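Local coordinates for protein guanine nucleotide exchange factor SRM1 (Saccharomyces cerevisiae, PDB 3OF7) that acts as a guanine nucleotide exchange factor, swapping GDP for GTP on GSP1 and GSP2, and controls RNA metabolism and nuclear transport, at residues Gly167-Trp172 with Tyr204-Leu209; His215-Asp220 with Val225-Asn230; Arg238-Met241 with Lys247-Asp250; Phe254-Val259 with Val279-Asn284. All coordinates share one frame; numbering follows the deposited sequence.

Contact 1. Residues Gly167-Trp172 with Tyr204-Leu209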
loop_
_atom_site.group_PDB
_atom_site.type_symbol
_atom_site.label_atom_id
_atom_site.label_comp_id
_atom_site.label_asym_id
_atom_site.label_seq_id
_atom_site.Cartn_x
_atom_site.Cartn_y
_atom_site.Cartn_z
ATOM N N GLY A 167 -4.799 -20.831 1.275
ATOM C CA GLY A 167 -4.331 -20.304 2.562
ATOM C C GLY A 167 -2.822 -20.267 2.740
ATOM O O GLY A 167 -2.323 -19.770 3.755
ATOM N N GLU A 168 -2.094 -20.786 1.759
ATOM C CA GLU A 168 -0.631 -20.822 1.808
ATOM C C GLU A 168 -0.018 -19.473 1.446
ATOM O O GLU A 168 -0.566 -18.732 0.625
ATOM C CB GLU A 168 -0.085 -21.893 0.874
ATOM C CG GLU A 168 -0.452 -23.323 1.295
ATOM C CD GLU A 168 0.369 -24.388 0.592
ATOM O OE1 GLU A 168 0.990 -24.096 -0.450
ATOM O OE2 GLU A 168 0.393 -25.536 1.090
ATOM N N VAL A 169 1.131 -19.185 2.056
ATOM C CA VAL A 169 1.838 -17.926 1.853
ATOM C C VAL A 169 3.237 -18.198 1.302
ATOM O O VAL A 169 4.008 -18.948 1.900
ATOM C CB VAL A 169 1.926 -17.120 3.184
ATOM C CG1 VAL A 169 2.822 -15.894 3.029
ATOM C CG2 VAL A 169 0.541 -16.700 3.647
ATOM N N TYR A 170 3.552 -17.602 0.156
ATOM C CA TYR A 170 4.915 -17.618 -0.373
ATOM C C TYR A 170 5.540 -16.242 -0.184
ATOM O O TYR A 170 4.885 -15.223 -0.391
ATOM C CB TYR A 170 4.956 -18.055 -1.849
ATOM C CG TYR A 170 4.976 -19.564 -2.005
ATOM C CD1 TYR A 170 3.882 -20.337 -1.610
ATOM C CD2 TYR A 170 6.099 -20.219 -2.517
ATOM C CE1 TYR A 170 3.898 -21.720 -1.723
ATOM C CE2 TYR A 170 6.124 -21.606 -2.641
ATOM C CZ TYR A 170 5.019 -22.347 -2.241
ATOM O OH TYR A 170 5.040 -23.718 -2.360
ATOM N N ALA A 171 6.797 -16.229 0.236
ATOM C CA ALA A 171 7.491 -14.986 0.554
ATOM C C ALA A 171 8.914 -15.024 0.027
ATOM O O ALA A 171 9.487 -16.107 -0.162
ATOM C CB ALA A 171 7.468 -14.729 2.050
ATOM N N TRP A 172 9.462 -13.839 -0.252
ATOM C CA TRP A 172 10.846 -13.688 -0.715
ATOM C C TRP A 172 11.374 -12.268 -0.471
ATOM O O TRP A 172 10.605 -11.355 -0.147
ATOM C CB TRP A 172 11.015 -14.118 -2.191
ATOM C CG TRP A 172 10.174 -13.388 -3.233
ATOM C CD1 TRP A 172 10.609 -12.418 -4.097
ATOM C CD2 TRP A 172 8.782 -13.597 -3.537
ATOM N NE1 TRP A 172 9.577 -12.002 -4.912
ATOM C CE2 TRP A 172 8.445 -12.707 -4.588
ATOM C CE3 TRP A 172 7.785 -14.441 -3.021
ATOM C CZ2 TRP A 172 7.156 -12.640 -5.132
ATOM C CZ3 TRP A 172 6.493 -14.370 -3.558
ATOM C CH2 TRP A 172 6.195 -13.470 -4.606
ATOM N N TYR A 204 -5.730 -21.797 11.078
ATOM C CA TYR A 204 -6.706 -21.265 10.131
ATOM C C TYR A 204 -6.011 -20.754 8.879
ATOM O O TYR A 204 -4.813 -20.456 8.902
ATOM C CB TYR A 204 -7.512 -20.141 10.785
ATOM C CG TYR A 204 -8.367 -20.614 11.926
ATOM C CD1 TYR A 204 -7.860 -20.676 13.228
ATOM C CD2 TYR A 204 -9.682 -21.018 11.711
ATOM C CE1 TYR A 204 -8.642 -21.125 14.285
ATOM C CE2 TYR A 204 -10.480 -21.462 12.767
ATOM C CZ TYR A 204 -9.951 -21.518 14.048
ATOM O OH TYR A 204 -10.733 -21.958 15.093
ATOM N N ASN A 205 -6.759 -20.663 7.785
ATOM C CA ASN A 205 -6.231 -20.115 6.543
ATOM C C ASN A 205 -5.964 -18.622 6.688
ATOM O O ASN A 205 -6.724 -17.904 7.344
ATOM C CB ASN A 205 -7.214 -20.340 5.390
ATOM C CG ASN A 205 -7.131 -21.745 4.799
ATOM O OD1 ASN A 205 -6.378 -22.602 5.269
ATOM N ND2 ASN A 205 -7.905 -21.976 3.748
ATOM N N ILE A 206 -4.886 -18.160 6.068
ATOM C CA ILE A 206 -4.627 -16.726 5.967
ATOM C C ILE A 206 -5.570 -16.144 4.910
ATOM O O ILE A 206 -5.741 -16.732 3.840
ATOM C CB ILE A 206 -3.150 -16.450 5.610
ATOM C CG1 ILE A 206 -2.221 -17.090 6.656
ATOM C CG2 ILE A 206 -2.899 -14.928 5.464
ATOM C CD1 ILE A 206 -2.582 -16.736 8.125
ATOM N N VAL A 207 -6.187 -15.010 5.228
ATOM C CA VAL A 207 -7.204 -14.399 4.361
ATOM C C VAL A 207 -6.811 -13.019 3.805
ATOM O O VAL A 207 -7.352 -12.580 2.784
ATOM C CB VAL A 207 -8.579 -14.303 5.075
ATOM C CG1 VAL A 207 -9.061 -15.694 5.507
ATOM C CG2 VAL A 207 -8.531 -13.336 6.274
ATOM N N GLN A 208 -5.872 -12.345 4.470
ATOM C CA GLN A 208 -5.478 -10.990 4.068
ATOM C C GLN A 208 -4.054 -10.633 4.484
ATOM O O GLN A 208 -3.578 -11.063 5.541
ATOM C CB GLN A 208 -6.443 -9.951 4.635
ATOM C CG GLN A 208 -6.354 -8.594 3.930
ATOM C CD GLN A 208 -6.997 -7.465 4.697
ATOM O OE1 GLN A 208 -7.427 -7.623 5.844
ATOM N NE2 GLN A 208 -7.063 -6.301 4.065
ATOM N N LEU A 209 -3.402 -9.831 3.646
ATOM C CA LEU A 209 -2.053 -9.328 3.920
ATOM C C LEU A 209 -2.078 -7.818 4.117
ATOM O O LEU A 209 -2.950 -7.137 3.567
ATOM C CB LEU A 209 -1.112 -9.673 2.762
ATOM C CG LEU A 209 -1.151 -11.084 2.168
ATOM C CD1 LEU A 209 -0.262 -11.178 0.935
ATOM C CD2 LEU A 209 -0.717 -12.134 3.194
#
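N205 lays its side chain against G167 where two neighbouring blades of the RCC1-like beta-propeller meet. Both segments belong to the third RCC1 repeat. CB of N205 is 4.0 Å from CA of G167, and CG is 3.9 Å from the same atom. Farther out, OD1 and ND2 are each 4.1 Å from G167 CA. The whole amide group therefore stays about equally close to one backbone carbon. The first torsion sets this up: CG is turned anti to the carbonyl carbon and beside the backbone N, chi1 -81°. G167 suits the place in two ways. Its positive phi favours glycine, and a CB there would run into the amide carbon of N205. An alanine here keeps the CB contact but would probably lose the cover that the amide gives to CA of G167.

One residue on, I206 meets V169 at about a right angle. CG1 of I206 touches CG2 of V169 at 4.1 Å. The same CG1 lies 4.0 Å from the carbonyl O of G167. F218 also packs on V169, and L163 on I206.

No hydrogen bond crosses this junction. I206 N is 3.8 Å from G167 O and has no partner in the model, although it is buried. The two blades thus touch here by van der Waals contact, and one backbone N-H goes without a mate.

Contact 2. Residues His215-Asp220 with Val225-Asn230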
loop_
_atom_site.group_PDB
_atom_site.type_symbol
_atom_site.label_atom_id
_atom_site.label_comp_id
_atom_site.label_asym_id
_atom_site.label_seq_id
_atom_site.Cartn_x
_atom_site.Cartn_y
_atom_site.Cartn_z
ATOM N N HIS A 215 8.096 -4.806 7.580
ATOM C CA HIS A 215 7.312 -5.804 8.281
ATOM C C HIS A 215 6.082 -6.077 7.434
ATOM O O HIS A 215 5.724 -5.277 6.559
ATOM C CB HIS A 215 6.864 -5.282 9.651
ATOM C CG HIS A 215 5.840 -4.197 9.561
ATOM N ND1 HIS A 215 4.484 -4.443 9.633
ATOM C CD2 HIS A 215 5.971 -2.867 9.357
ATOM C CE1 HIS A 215 3.826 -3.306 9.499
ATOM N NE2 HIS A 215 4.706 -2.335 9.329
ATOM N N ILE A 216 5.418 -7.188 7.719
ATOM C CA ILE A 216 4.166 -7.515 7.067
ATOM C C ILE A 216 3.218 -8.105 8.116
ATOM O O ILE A 216 3.654 -8.818 9.035
ATOM C CB ILE A 216 4.399 -8.449 5.828
ATOM C CG1 ILE A 216 3.072 -8.788 5.118
ATOM C CG2 ILE A 216 5.199 -9.706 6.229
ATOM C CD1 ILE A 216 3.262 -9.492 3.771
ATOM N N LEU A 217 1.937 -7.766 7.993
ATOM C CA LEU A 217 0.882 -8.309 8.845
ATOM C C LEU A 217 0.072 -9.337 8.057
ATOM O O LEU A 217 -0.054 -9.223 6.842
ATOM C CB LEU A 217 -0.044 -7.196 9.323
ATOM C CG LEU A 217 0.539 -5.980 10.055
ATOM C CD1 LEU A 217 -0.576 -5.066 10.430
ATOM C CD2 LEU A 217 1.298 -6.419 11.305
ATOM N N PHE A 218 -0.446 -10.343 8.764
ATOM C CA PHE A 218 -1.326 -11.369 8.189
ATOM C C PHE A 218 -2.579 -11.456 9.055
ATOM O O PHE A 218 -2.514 -11.278 10.282
ATOM C CB PHE A 218 -0.671 -12.765 8.171
ATOM C CG PHE A 218 0.667 -12.837 7.472
ATOM C CD1 PHE A 218 0.748 -13.192 6.129
ATOM C CD2 PHE A 218 1.851 -12.590 8.168
ATOM C CE1 PHE A 218 1.982 -13.285 5.475
ATOM C CE2 PHE A 218 3.094 -12.667 7.523
ATOM C CZ PHE A 218 3.160 -13.015 6.174
ATOM N N LEU A 219 -3.715 -11.735 8.416
ATOM C CA LEU A 219 -4.983 -11.961 9.114
ATOM C C LEU A 219 -5.492 -13.353 8.757
ATOM O O LEU A 219 -5.427 -13.759 7.592
ATOM C CB LEU A 219 -6.022 -10.914 8.700
ATOM C CG LEU A 219 -7.421 -10.954 9.333
ATOM C CD1 LEU A 219 -7.372 -10.773 10.861
ATOM C CD2 LEU A 219 -8.294 -9.860 8.703
ATOM N N ASP A 220 -5.980 -14.092 9.751
ATOM C CA ASP A 220 -6.517 -15.429 9.462
ATOM C C ASP A 220 -8.036 -15.502 9.593
ATOM O O ASP A 220 -8.683 -14.527 9.983
ATOM C CB ASP A 220 -5.782 -16.532 10.245
ATOM C CG ASP A 220 -6.172 -16.597 11.708
ATOM O OD1 ASP A 220 -7.159 -15.953 12.118
ATOM O OD2 ASP A 220 -5.467 -17.312 12.458
ATOM N N VAL A 225 -4.365 -11.695 14.195
ATOM C CA VAL A 225 -3.351 -10.957 13.422
ATOM C C VAL A 225 -1.955 -11.450 13.770
ATOM O O VAL A 225 -1.636 -11.676 14.940
ATOM C CB VAL A 225 -3.420 -9.435 13.678
ATOM C CG1 VAL A 225 -2.467 -8.667 12.738
ATOM C CG2 VAL A 225 -4.843 -8.925 13.518
ATOM N N PHE A 226 -1.129 -11.619 12.744
ATOM C CA PHE A 226 0.254 -12.035 12.898
ATOM C C PHE A 226 1.145 -10.976 12.291
ATOM O O PHE A 226 0.769 -10.339 11.304
ATOM C CB PHE A 226 0.494 -13.361 12.180
ATOM C CG PHE A 226 -0.396 -14.466 12.663
ATOM C CD1 PHE A 226 -1.700 -14.579 12.196
ATOM C CD2 PHE A 226 0.056 -15.362 13.624
ATOM C CE1 PHE A 226 -2.535 -15.596 12.661
ATOM C CE2 PHE A 226 -0.773 -16.382 14.096
ATOM C CZ PHE A 226 -2.064 -16.499 13.611
ATOM N N ALA A 227 2.322 -10.798 12.875
ATOM C CA ALA A 227 3.280 -9.827 12.350
ATOM C C ALA A 227 4.640 -10.485 12.161
ATOM O O ALA A 227 4.990 -11.436 12.881
ATOM C CB ALA A 227 3.357 -8.617 13.264
ATOM N N TRP A 228 5.392 -9.995 11.177
ATOM C CA TRP A 228 6.678 -10.566 10.792
ATOM C C TRP A 228 7.580 -9.468 10.223
ATOM O O TRP A 228 7.163 -8.710 9.339
ATOM C CB TRP A 228 6.439 -11.668 9.751
ATOM C CG TRP A 228 7.645 -12.402 9.184
ATOM C CD1 TRP A 228 8.853 -12.646 9.796
ATOM C CD2 TRP A 228 7.709 -13.046 7.906
ATOM N NE1 TRP A 228 9.671 -13.378 8.955
ATOM C CE2 TRP A 228 8.992 -13.638 7.793
ATOM C CE3 TRP A 228 6.810 -13.166 6.833
ATOM C CZ2 TRP A 228 9.397 -14.338 6.648
ATOM C CZ3 TRP A 228 7.211 -13.870 5.700
ATOM C CH2 TRP A 228 8.497 -14.439 5.611
ATOM N N GLY A 229 8.810 -9.390 10.733
ATOM C CA GLY A 229 9.820 -8.487 10.179
ATOM C C GLY A 229 10.497 -7.639 11.237
ATOM O O GLY A 229 10.608 -8.053 12.400
ATOM N N ASN A 230 10.951 -6.451 10.842
ATOM C CA ASN A 230 11.551 -5.518 11.793
ATOM C C ASN A 230 10.542 -5.057 12.841
ATOM O O ASN A 230 9.352 -4.945 12.553
ATOM C CB ASN A 230 12.162 -4.316 11.065
ATOM C CG ASN A 230 13.064 -3.479 11.973
ATOM O OD1 ASN A 230 13.788 -4.016 12.809
ATOM N ND2 ASN A 230 13.021 -2.158 11.805
#
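V225 opens the second strand of a beta hairpin, opposite L219 in a non-hydrogen-bonded pair. Its CG2 meets L219 CD1 at 4.1 Å, and its CG1 rests against the carbonyl O of F218. F226 follows in a hydrogen-bonded pair with F218. F226 N donates to F218 O at 2.8 Å, and F218 N returns a bond of the same kind to F226 O. The F226 ring turns an edge to D220: CE1 is 3.4 Å from OD2, with ring and carboxylate planes 65° apart. That OD2 is also bonded to the hydroxyl of S202. A227 is small, and its CB meets L217 CD2 at 3.6 Å. W228 pairs with I216, whose N bonds to W228 O at 2.8 Å. With CG anti to the backbone N (chi1 179°), the indole lies alongside I216 and reaches F218. There W228 CE3 and F218 CZ meet edge to edge at 3.7 Å. I216 CG2 comes to the same CE3 at 3.9 Å. G229 faces H215 so closely that a CB would strike H215 CA. N230 ends the segment, with its O near H215 CB.

The hairpin forms the middle of a four-stranded propeller blade. Strand 206-211 flanks it on one edge and strand 252-253 on the other. The side with L217, L219 and V225 packs on strand 259-264 of the next blade. The side with I216, F218 and W228 packs on strand 159-164 of the preceding one.

Contact 3. Residues Arg238-Met241 with Lys247-Asp250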
loop_
_atom_site.group_PDB
_atom_site.type_symbol
_atom_site.label_atom_id
_atom_site.label_comp_id
_atom_site.label_asym_id
_atom_site.label_seq_id
_atom_site.Cartn_x
_atom_site.Cartn_y
_atom_site.Cartn_z
ATOM N N ARG A 238 4.596 -6.239 19.840
ATOM C CA ARG A 238 5.340 -6.729 20.996
ATOM C C ARG A 238 6.723 -6.081 20.968
ATOM O O ARG A 238 7.261 -5.809 19.891
ATOM C CB ARG A 238 5.458 -8.265 20.969
ATOM C CG ARG A 238 6.203 -8.833 19.759
ATOM C CD ARG A 238 6.081 -10.344 19.623
ATOM N NE ARG A 238 6.634 -10.791 18.341
ATOM C CZ ARG A 238 7.894 -11.182 18.163
ATOM N NH1 ARG A 238 8.738 -11.211 19.190
ATOM N NH2 ARG A 238 8.313 -11.557 16.962
ATOM N N LYS A 239 7.286 -5.811 22.144
ATOM C CA LYS A 239 8.672 -5.350 22.231
ATOM C C LYS A 239 9.586 -6.529 21.937
ATOM O O LYS A 239 9.341 -7.635 22.407
ATOM C CB LYS A 239 8.967 -4.768 23.616
ATOM C CG LYS A 239 10.285 -4.012 23.713
ATOM N N VAL A 240 10.619 -6.314 21.132
ATOM C CA VAL A 240 11.579 -7.384 20.853
ATOM C C VAL A 240 12.985 -6.907 21.203
ATOM O O VAL A 240 13.537 -6.039 20.530
ATOM C CB VAL A 240 11.534 -7.869 19.379
ATOM C CG1 VAL A 240 12.395 -9.106 19.201
ATOM C CG2 VAL A 240 10.098 -8.159 18.929
ATOM N N MET A 241 13.552 -7.475 22.265
ATOM C CA MET A 241 14.909 -7.129 22.698
ATOM C C MET A 241 15.924 -7.587 21.654
ATOM O O MET A 241 15.719 -8.610 20.994
ATOM C CB MET A 241 15.215 -7.770 24.066
ATOM C CG MET A 241 14.497 -7.111 25.252
ATOM S SD MET A 241 14.889 -7.862 26.875
ATOM C CE MET A 241 16.370 -8.746 26.467
ATOM N N LYS A 247 15.903 -14.744 16.515
ATOM C CA LYS A 247 15.260 -15.935 17.088
ATOM C C LYS A 247 13.751 -15.929 16.853
ATOM O O LYS A 247 13.144 -16.989 16.680
ATOM C CB LYS A 247 15.562 -16.054 18.587
ATOM C CG LYS A 247 16.981 -16.536 18.909
ATOM C CD LYS A 247 17.280 -16.384 20.418
ATOM C CE LYS A 247 18.757 -16.648 20.727
ATOM N NZ LYS A 247 19.105 -16.330 22.149
ATOM N N THR A 248 13.160 -14.731 16.826
ATOM C CA THR A 248 11.709 -14.588 16.708
ATOM C C THR A 248 11.263 -13.960 15.372
ATOM O O THR A 248 10.146 -13.464 15.270
ATOM C CB THR A 248 11.107 -13.781 17.881
ATOM O OG1 THR A 248 11.528 -12.411 17.805
ATOM C CG2 THR A 248 11.509 -14.380 19.247
ATOM N N LEU A 249 12.134 -14.000 14.368
ATOM C CA LEU A 249 11.836 -13.440 13.043
ATOM C C LEU A 249 11.002 -14.423 12.208
ATOM O O LEU A 249 11.490 -15.027 11.249
ATOM C CB LEU A 249 13.127 -13.019 12.319
ATOM C CG LEU A 249 13.034 -12.258 10.986
ATOM C CD1 LEU A 249 12.403 -10.874 11.193
ATOM C CD2 LEU A 249 14.404 -12.115 10.354
ATOM N N ASP A 250 9.746 -14.577 12.617
ATOM C CA ASP A 250 8.749 -15.395 11.911
ATOM C C ASP A 250 7.362 -14.912 12.332
ATOM O O ASP A 250 7.220 -14.325 13.411
ATOM C CB ASP A 250 8.929 -16.898 12.192
ATOM C CG ASP A 250 8.859 -17.233 13.666
ATOM O OD1 ASP A 250 9.898 -17.126 14.345
ATOM O OD2 ASP A 250 7.766 -17.599 14.145
HETATM O O HOH W 1 7.265 -11.892 14.476
#
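R238 reaches T248 across a surface loop of the beta-propeller, between strands 225-229 and 252-253. The guanidinium meets the threonine through two nitrogens. NH1 is 3.3 Å from T248 OG1 and NH2 is 3.4 Å from the same oxygen. Both are weak hydrogen bonds, and OG1 sits at the guanidinium edge, in its plane. NH2 makes a third weak bond to T248 O at 3.1 Å, with an angle of 129° at the hydrogen. From CG to NE the arginine chain is extended, which carries the charged end across the gap. V240 CG1 comes to 3.7 Å from T248 OG1.

The second shell fixes the threonine. Its OG1 is hydrogen-bonded to the carbonyl O of F244. L249 is the centre of an inverse gamma turn, closed by a weak bond from D250 N to T248 O. D250 itself is held by a salt bridge to R252. A lysine in place of the arginine has one terminal nitrogen and no flat guanidinium, and would probably lose the paired grip of NH1 and NH2 on T248 OG1.

That guanidinium also has a water in its plane, at its edge. The water accepts from R238 NH2 at 2.7 Å and donates to D250 O at 2.7 Å.

Contact 4. Residues Phe254-Val259 with Val279-Asn284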
loop_
_atom_site.group_PDB
_atom_site.type_symbol
_atom_site.label_atom_id
_atom_site.label_comp_id
_atom_site.label_asym_id
_atom_site.label_seq_id
_atom_site.Cartn_x
_atom_site.Cartn_y
_atom_site.Cartn_z
ATOM N N PHE A 254 0.072 -11.493 18.695
ATOM C CA PHE A 254 0.458 -10.573 19.753
ATOM C C PHE A 254 -0.772 -10.151 20.539
ATOM O O PHE A 254 -0.860 -9.027 21.043
ATOM C CB PHE A 254 1.238 -9.364 19.183
ATOM C CG PHE A 254 0.589 -8.722 17.983
ATOM C CD1 PHE A 254 -0.241 -7.617 18.135
ATOM C CD2 PHE A 254 0.819 -9.215 16.701
ATOM C CE1 PHE A 254 -0.845 -7.010 17.026
ATOM C CE2 PHE A 254 0.217 -8.618 15.586
ATOM C CZ PHE A 254 -0.620 -7.513 15.759
ATOM N N GLY A 255 -1.727 -11.073 20.638
ATOM C CA GLY A 255 -2.916 -10.881 21.458
ATOM C C GLY A 255 -4.022 -10.060 20.829
ATOM O O GLY A 255 -4.974 -9.681 21.512
ATOM N N LEU A 256 -3.904 -9.777 19.531
ATOM C CA LEU A 256 -4.929 -9.021 18.819
ATOM C C LEU A 256 -5.828 -9.991 18.066
ATOM O O LEU A 256 -5.369 -10.711 17.163
ATOM C CB LEU A 256 -4.297 -8.003 17.858
ATOM C CG LEU A 256 -5.212 -7.110 17.008
ATOM C CD1 LEU A 256 -6.163 -6.282 17.849
ATOM C CD2 LEU A 256 -4.364 -6.199 16.119
ATOM N N ARG A 257 -7.104 -9.985 18.452
ATOM C CA ARG A 257 -8.100 -10.960 18.006
ATOM C C ARG A 257 -9.350 -10.281 17.468
ATOM O O ARG A 257 -9.519 -9.062 17.607
ATOM C CB ARG A 257 -8.512 -11.864 19.185
ATOM C CG ARG A 257 -7.469 -12.894 19.616
ATOM C CD ARG A 257 -7.787 -13.446 21.008
ATOM N NE ARG A 257 -7.448 -12.480 22.052
ATOM C CZ ARG A 257 -6.322 -12.496 22.764
ATOM N NH1 ARG A 257 -5.407 -13.445 22.574
ATOM N NH2 ARG A 257 -6.110 -11.560 23.679
ATOM N N HIS A 258 -10.232 -11.086 16.872
ATOM C CA HIS A 258 -11.555 -10.643 16.399
ATOM C C HIS A 258 -11.492 -9.573 15.297
ATOM O O HIS A 258 -12.405 -8.752 15.158
ATOM C CB HIS A 258 -12.434 -10.160 17.571
ATOM C CG HIS A 258 -12.413 -11.070 18.762
ATOM N ND1 HIS A 258 -11.942 -10.671 19.997
ATOM C CD2 HIS A 258 -12.786 -12.365 18.902
ATOM C CE1 HIS A 258 -12.038 -11.677 20.849
ATOM N NE2 HIS A 258 -12.544 -12.718 20.209
ATOM N N VAL A 259 -10.419 -9.597 14.513
ATOM C CA VAL A 259 -10.183 -8.583 13.485
ATOM C C VAL A 259 -10.723 -9.031 12.124
ATOM O O VAL A 259 -10.570 -10.184 11.753
ATOM C CB VAL A 259 -8.670 -8.257 13.391
ATOM C CG1 VAL A 259 -8.374 -7.309 12.211
ATOM C CG2 VAL A 259 -8.194 -7.642 14.700
ATOM N N VAL A 279 -8.412 0.087 15.684
ATOM C CA VAL A 279 -7.240 0.290 16.544
ATOM C C VAL A 279 -5.970 0.495 15.709
ATOM O O VAL A 279 -5.881 0.023 14.571
ATOM C CB VAL A 279 -7.023 -0.895 17.545
ATOM C CG1 VAL A 279 -8.178 -0.972 18.559
ATOM C CG2 VAL A 279 -6.855 -2.216 16.814
ATOM N N SER A 280 -4.991 1.190 16.286
ATOM C CA SER A 280 -3.687 1.353 15.652
ATOM C C SER A 280 -2.554 1.152 16.649
ATOM O O SER A 280 -2.757 1.255 17.867
ATOM C CB SER A 280 -3.571 2.732 15.002
ATOM O OG SER A 280 -3.838 3.749 15.946
ATOM N N TRP A 281 -1.368 0.849 16.128
ATOM C CA TRP A 281 -0.156 0.739 16.941
ATOM C C TRP A 281 1.082 1.026 16.100
ATOM O O TRP A 281 1.018 1.040 14.868
ATOM C CB TRP A 281 -0.044 -0.647 17.593
ATOM C CG TRP A 281 0.162 -1.779 16.624
ATOM C CD1 TRP A 281 1.349 -2.387 16.322
ATOM C CD2 TRP A 281 -0.838 -2.444 15.838
ATOM N NE1 TRP A 281 1.153 -3.384 15.406
ATOM C CE2 TRP A 281 -0.177 -3.442 15.085
ATOM C CE3 TRP A 281 -2.225 -2.295 15.697
ATOM C CZ2 TRP A 281 -0.855 -4.293 14.197
ATOM C CZ3 TRP A 281 -2.903 -3.140 14.802
ATOM C CH2 TRP A 281 -2.213 -4.128 14.073
ATOM N N GLY A 282 2.209 1.238 16.775
ATOM C CA GLY A 282 3.483 1.459 16.101
ATOM C C GLY A 282 3.894 2.918 16.125
ATOM O O GLY A 282 3.565 3.658 17.063
ATOM N N LEU A 283 4.612 3.335 15.089
ATOM C CA LEU A 283 5.234 4.654 15.072
ATOM C C LEU A 283 4.187 5.765 15.059
ATOM O O LEU A 283 3.233 5.711 14.281
ATOM C CB LEU A 283 6.167 4.775 13.862
ATOM C CG LEU A 283 6.938 6.092 13.712
ATOM C CD1 LEU A 283 7.989 6.262 14.836
ATOM C CD2 LEU A 283 7.561 6.188 12.327
ATOM N N ASN A 284 4.353 6.758 15.931
ATOM C CA ASN A 284 3.329 7.795 16.093
ATOM C C ASN A 284 3.840 9.213 16.352
ATOM O O ASN A 284 3.144 10.019 16.981
ATOM C CB ASN A 284 2.323 7.386 17.180
ATOM C CG ASN A 284 1.023 8.175 17.107
ATOM O OD1 ASN A 284 0.553 8.512 16.026
ATOM N ND2 ASN A 284 0.432 8.460 18.266
#
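This contact joins two successive blades of the seven-bladed beta-propeller. The loop leading from strand 252-253 to strand 259-264 puts F254 and L256 against V279 and W281 on strand 278-281 of the next blade. The loop belongs to the fourth RCC1 repeat and the strand to the fifth.

W281 is the main partner. The F254 ring comes to it from the opposite direction. CZ of F254 touches CZ2 of W281 at 3.6 Å. CE1 of F254 lies over one face of the indole, toward its rim, 3.9 Å above the plane. The ring planes stand at 54° with centroids 5.4 Å apart, so the pair is oblique, neither stacked nor T-shaped.

L256 uses both of its methyl groups. CD2 is 3.6 Å from W281 CH2 and also 3.6 Å from W281 CZ3, at the far end of the benzene ring. CD1 goes instead to V279 CG2, at 4.3 Å. The leucine has CG anti to the backbone N (chi1 180°), which carries the fork of methyls toward the strand.

Around these atoms, L256 also packs on V225 and A271. F254 lies on V225 and A227. W281 touches C269 with its side chain, and its NE1 is hydrogen-bonded to the carbonyl O of Q235.

No hydrogen bond links the two segments. The benzene side of the indole takes part in apolar contacts, while its nitrogen is satisfied by Q235. Between these two segments the contact is apolar throughout, and the hydrogen bond from W281 NE1 to Q235 O adds a polar link across the same seam.

How the contacts relate
Along the chain the four contacts come in series, and none nests in or crosses another. Contact 1 closes a loop of 31 residues and carries the chain from one blade to the start of the next. Contact 2 follows at once, closing a turn of four residues. Its first strand binds back to 204-209 through V207 and Q208, which both face L219 in a classic beta bulge. Contact 3 closes a five-residue excursion at the propeller surface, and its L249 and D250 rest on W228 of contact 2. Contact 4 closes 19 residues and reaches the following blade. It touches contact 2 where L256 O meets V225 N. Together they tie three consecutive blades.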